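Local coordinates for DegQ (Legionella fallonii, PDB 3PV2), which is an HtrA-family protease, probably with chaperone activity, that assembles into large 12-subunit particles and probably degrades misfolded proteins enclosed in them, at residues 312-316 with 317-321; 362-365 with 366-369. All blocks are in the same frame, centred on the assembly; numbering follows the deposited sequence.

Contact 1 (312-316 with 317-321)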
loop_
_atom_site.group_PDB
_atom_site.type_symbol
_atom_site.label_atom_id
_atom_site.label_comp_id
_atom_site.label_asym_id
_atom_site.label_seq_id
_atom_site.Cartn_x
_atom_site.Cartn_y
_atom_site.Cartn_z
ATOM N N THR B 312 44.879 -18.403 43.060
ATOM C CA THR B 312 43.799 -19.148 42.433
ATOM C C THR B 312 44.356 -20.223 41.520
ATOM O O THR B 312 45.075 -19.958 40.561
ATOM C CB THR B 312 42.882 -18.241 41.637
ATOM O OG1 THR B 312 42.456 -17.169 42.466
ATOM C CG2 THR B 312 41.680 -18.968 41.157
ATOM N N LYS B 313 44.026 -21.441 41.877
ATOM C CA LYS B 313 44.265 -22.557 41.041
ATOM C C LYS B 313 43.489 -22.399 39.701
ATOM O O LYS B 313 42.289 -22.129 39.694
ATOM C CB LYS B 313 43.856 -23.802 41.785
ATOM C CG LYS B 313 44.525 -25.041 41.288
ATOM C CD LYS B 313 46.051 -25.093 41.599
ATOM C CE LYS B 313 46.724 -26.182 40.667
ATOM N NZ LYS B 313 48.069 -25.781 40.109
ATOM N N ILE B 314 44.181 -22.521 38.567
ATOM C CA ILE B 314 43.486 -22.358 37.288
ATOM C C ILE B 314 43.310 -23.682 36.556
ATOM O O ILE B 314 44.265 -24.345 36.195
ATOM C CB ILE B 314 44.077 -21.204 36.387
ATOM C CG1 ILE B 314 43.370 -19.867 36.737
ATOM C CG2 ILE B 314 43.701 -21.465 34.951
ATOM C CD1 ILE B 314 44.065 -19.020 37.453
ATOM N N THR B 315 42.050 -24.067 36.383
ATOM C CA THR B 315 41.685 -25.287 35.712
ATOM C C THR B 315 40.910 -25.027 34.426
ATOM O O THR B 315 40.661 -25.946 33.675
ATOM C CB THR B 315 40.808 -26.210 36.640
ATOM O OG1 THR B 315 39.575 -25.555 36.973
ATOM C CG2 THR B 315 41.557 -26.605 37.913
ATOM N N GLN B 316 40.533 -23.777 34.168
ATOM C CA GLN B 316 39.721 -23.451 32.990
ATOM C C GLN B 316 40.128 -22.112 32.453
ATOM O O GLN B 316 40.374 -21.200 33.243
ATOM C CB GLN B 316 38.266 -23.316 33.395
ATOM C CG GLN B 316 37.645 -24.545 34.034
ATOM C CD GLN B 316 36.679 -25.207 33.089
ATOM O OE1 GLN B 316 35.542 -25.499 33.455
ATOM N NE2 GLN B 316 37.111 -25.416 31.854
ATOM N N ALA B 317 40.181 -21.976 31.132
ATOM C CA ALA B 317 40.593 -20.724 30.533
ATOM C C ALA B 317 39.731 -19.521 31.002
ATOM O O ALA B 317 40.230 -18.421 31.125
ATOM C CB ALA B 317 40.567 -20.796 28.995
ATOM N N THR B 318 38.436 -19.709 31.157
ATOM C CA THR B 318 37.551 -18.615 31.598
ATOM C C THR B 318 37.996 -17.966 32.918
ATOM O O THR B 318 37.894 -16.764 33.076
ATOM C CB THR B 318 36.114 -19.091 31.745
ATOM O OG1 THR B 318 36.110 -20.386 32.369
ATOM C CG2 THR B 318 35.462 -19.165 30.366
ATOM N N GLN B 319 38.587 -18.731 33.794
ATOM C CA GLN B 319 39.040 -18.185 35.079
ATOM C C GLN B 319 40.172 -17.171 34.957
ATOM O O GLN B 319 40.342 -16.370 35.851
ATOM C CB GLN B 319 39.481 -19.278 36.069
ATOM C CG GLN B 319 38.539 -20.345 36.264
ATOM C CD GLN B 319 39.158 -21.508 37.036
ATOM O OE1 GLN B 319 40.149 -22.100 36.622
ATOM N NE2 GLN B 319 38.574 -21.826 38.181
ATOM N N VAL B 320 40.919 -17.161 33.858
ATOM C CA VAL B 320 42.053 -16.283 33.780
ATOM C C VAL B 320 41.545 -14.870 33.628
ATOM O O VAL B 320 41.999 -13.930 34.302
ATOM C CB VAL B 320 42.938 -16.665 32.620
ATOM C CG1 VAL B 320 43.940 -15.540 32.272
ATOM C CG2 VAL B 320 43.617 -17.982 32.909
ATOM N N LYS B 321 40.524 -14.749 32.803
ATOM C CA LYS B 321 39.990 -13.449 32.357
ATOM C C LYS B 321 39.323 -12.815 33.561
ATOM O O LYS B 321 39.646 -11.686 34.001
ATOM C CB LYS B 321 39.013 -13.717 31.220
ATOM C CG LYS B 321 39.356 -15.107 30.472
ATOM C CD LYS B 321 38.621 -15.354 29.109
ATOM C CE LYS B 321 39.278 -14.620 27.911
ATOM N NZ LYS B 321 38.964 -15.258 26.553
#
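From Gln316 to Gln319 the backbone makes a type III turn, with helical angles at Ala317 and Thr318, closed by Gln319 N donating to Gln316 O at 3.1 Å from above the carbonyl plane; it leads the chain from strand 312-313 into helix 318-325. The side chain of Gln319 reaches back over the strand-to-turn segment: CG stands anti to its own carbonyl carbon (chi1 -51°) and the chain beyond it is extended, which carries OE1 to two consecutive peptide N-H groups. Thr315 N is 2.7 Å from OE1 and lies in the plane of the amide carbonyl. Gln316 N, 3.0 Å from the same OE1, comes in from above that plane. Ile314 runs past the Gln319 stem in the opposite direction, its CG1 4.0 Å from Gln319 CB, while its CG2 meets Val320 CG2 at 4.0 Å, the two side chains crossing at about a right angle. Ile314 and Val320 both also rest on Ile309 and Ala284 of the PDZ sheet. Gln316 turns its amide away, to Asn168 of a second subunit, and Thr318 touches Lys181 of its own chain. Because both of its backbone partners are donors, the Gln319 amide must present oxygen here, and the paired bonds hold OE1 in place and tie the helix to the preceding chain.

Contact 2 (362-365 with 366-369)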
loop_
_atom_site.group_PDB
_atom_site.type_symbol
_atom_site.label_atom_id
_atom_site.label_comp_id
_atom_site.label_asym_id
_atom_site.label_seq_id
_atom_site.Cartn_x
_atom_site.Cartn_y
_atom_site.Cartn_z
ATOM N N SER B 362 54.463 6.456 21.803
ATOM C CA SER B 362 55.731 7.101 22.132
ATOM C C SER B 362 56.964 6.399 21.576
ATOM O O SER B 362 57.950 7.025 21.206
ATOM C CB SER B 362 55.893 7.133 23.669
ATOM O OG SER B 362 54.948 8.035 24.203
ATOM N N ASN B 363 56.947 5.097 21.573
ATOM C CA ASN B 363 58.097 4.412 21.055
ATOM C C ASN B 363 58.026 4.213 19.552
ATOM O O ASN B 363 58.955 3.653 19.003
ATOM C CB ASN B 363 58.225 3.029 21.690
ATOM C CG ASN B 363 58.462 3.090 23.219
ATOM O OD1 ASN B 363 58.774 4.157 23.782
ATOM N ND2 ASN B 363 58.306 1.928 23.881
ATOM N N ASN B 364 56.904 4.535 18.913
ATOM C CA ASN B 364 56.792 4.329 17.456
ATOM C C ASN B 364 55.913 5.461 16.901
ATOM O O ASN B 364 54.781 5.264 16.477
ATOM C CB ASN B 364 56.220 2.947 17.217
ATOM C CG ASN B 364 56.288 2.532 15.740
ATOM O OD1 ASN B 364 56.881 3.234 14.896
ATOM N ND2 ASN B 364 55.673 1.388 15.424
ATOM N N PRO B 365 56.398 6.702 17.021
ATOM C CA PRO B 365 55.437 7.814 16.908
ATOM C C PRO B 365 54.900 8.004 15.497
ATOM O O PRO B 365 53.778 8.528 15.331
ATOM C CB PRO B 365 56.208 9.009 17.353
ATOM C CG PRO B 365 57.676 8.655 17.144
ATOM C CD PRO B 365 57.796 7.143 17.048
ATOM N N PHE B 366 55.585 7.524 14.492
ATOM C CA PHE B 366 54.999 7.741 13.182
ATOM C C PHE B 366 54.267 6.578 12.643
ATOM O O PHE B 366 53.314 6.786 11.859
ATOM C CB PHE B 366 56.089 8.152 12.231
ATOM C CG PHE B 366 56.900 9.330 12.726
ATOM C CD1 PHE B 366 58.268 9.233 12.785
ATOM C CD2 PHE B 366 56.286 10.457 13.192
ATOM C CE1 PHE B 366 59.036 10.257 13.237
ATOM C CE2 PHE B 366 57.052 11.541 13.694
ATOM C CZ PHE B 366 58.459 11.444 13.703
ATOM N N LEU B 367 54.768 5.381 12.891
ATOM C CA LEU B 367 54.235 4.158 12.217
ATOM C C LEU B 367 53.299 3.384 13.126
ATOM O O LEU B 367 52.768 2.325 12.711
ATOM C CB LEU B 367 55.412 3.246 11.854
ATOM C CG LEU B 367 56.448 3.924 10.881
ATOM C CD1 LEU B 367 57.493 2.872 10.440
ATOM C CD2 LEU B 367 55.761 4.614 9.646
ATOM N N TYR B 368 53.128 3.865 14.371
ATOM C CA TYR B 368 52.154 3.262 15.289
ATOM C C TYR B 368 50.780 3.024 14.610
ATOM O O TYR B 368 50.212 3.916 14.022
ATOM C CB TYR B 368 51.961 4.124 16.567
ATOM C CG TYR B 368 50.766 3.659 17.369
ATOM C CD1 TYR B 368 50.883 2.594 18.279
ATOM C CD2 TYR B 368 49.504 4.245 17.178
ATOM C CE1 TYR B 368 49.776 2.116 18.995
ATOM C CE2 TYR B 368 48.366 3.742 17.859
ATOM C CZ TYR B 368 48.518 2.683 18.777
ATOM O OH TYR B 368 47.389 2.223 19.466
ATOM N N GLY B 369 50.248 1.797 14.736
ATOM C CA GLY B 369 48.889 1.491 14.275
ATOM C C GLY B 369 48.813 1.178 12.803
ATOM O O GLY B 369 47.699 0.992 12.288
HETATM O O HOH W 1 57.401 5.793 14.122
#
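One water donates to Asn364 OD1 at 2.7 Å. Phe366 N lies 2.5 Å from the same water, too short to be accurate, so that second link is doubtful; if real, the bridge would resemble an Asx turn opened by a water. The Asn364 amide is swung there by a CG anti to the backbone N (chi1 -170°), and its OD1 also lies against Leu367 CB, 3.4 Å away, the two side chains crossing at a slant. The backbone closes the bend separately, with Tyr368 N donating to Asn364 O at 3.0 Å from a position tilted off the carbonyl plane. Pro365 sits on the outside of the bend and lays its ring over one face of Phe366, CG 4.3 Å from the ring centroid and almost exactly on the normal, a CH-pi contact between neighbours. Phe366 and Leu367 both pack on Leu435, and Leu367 also on helix 421-428. Tyr368 turns back to helix 353-362, where its OH bonds Glu357. The five-residue bend with its i+4 to i bond is an alpha-turn, placed just before strand 370-378 and next to helix 421-428, a position consistent with the carboxylate-binding loop of a PDZ domain.

The two contacts come in series along the chain, contact 1 first, with centres 34 Å apart and nearest atoms about 21 Å apart, so they do not touch. Contact 1 belongs to the first PDZ domain, beside its antiparallel sheet. Strands 332-339 and 342-349 then complete that sheet, and helix 353-362 bridges to contact 2, which leads into strand 370-378 of the second PDZ sheet. Contact 1 holds the start of helix 318-325, whereas contact 2 leans on helix 421-428, probably its counterpart in the second PDZ domain. Contact 1 also meets the protease part, through Lys181 of its own chain and Asn168 of a second subunit, which places it at a subunit interface of the 12-mer.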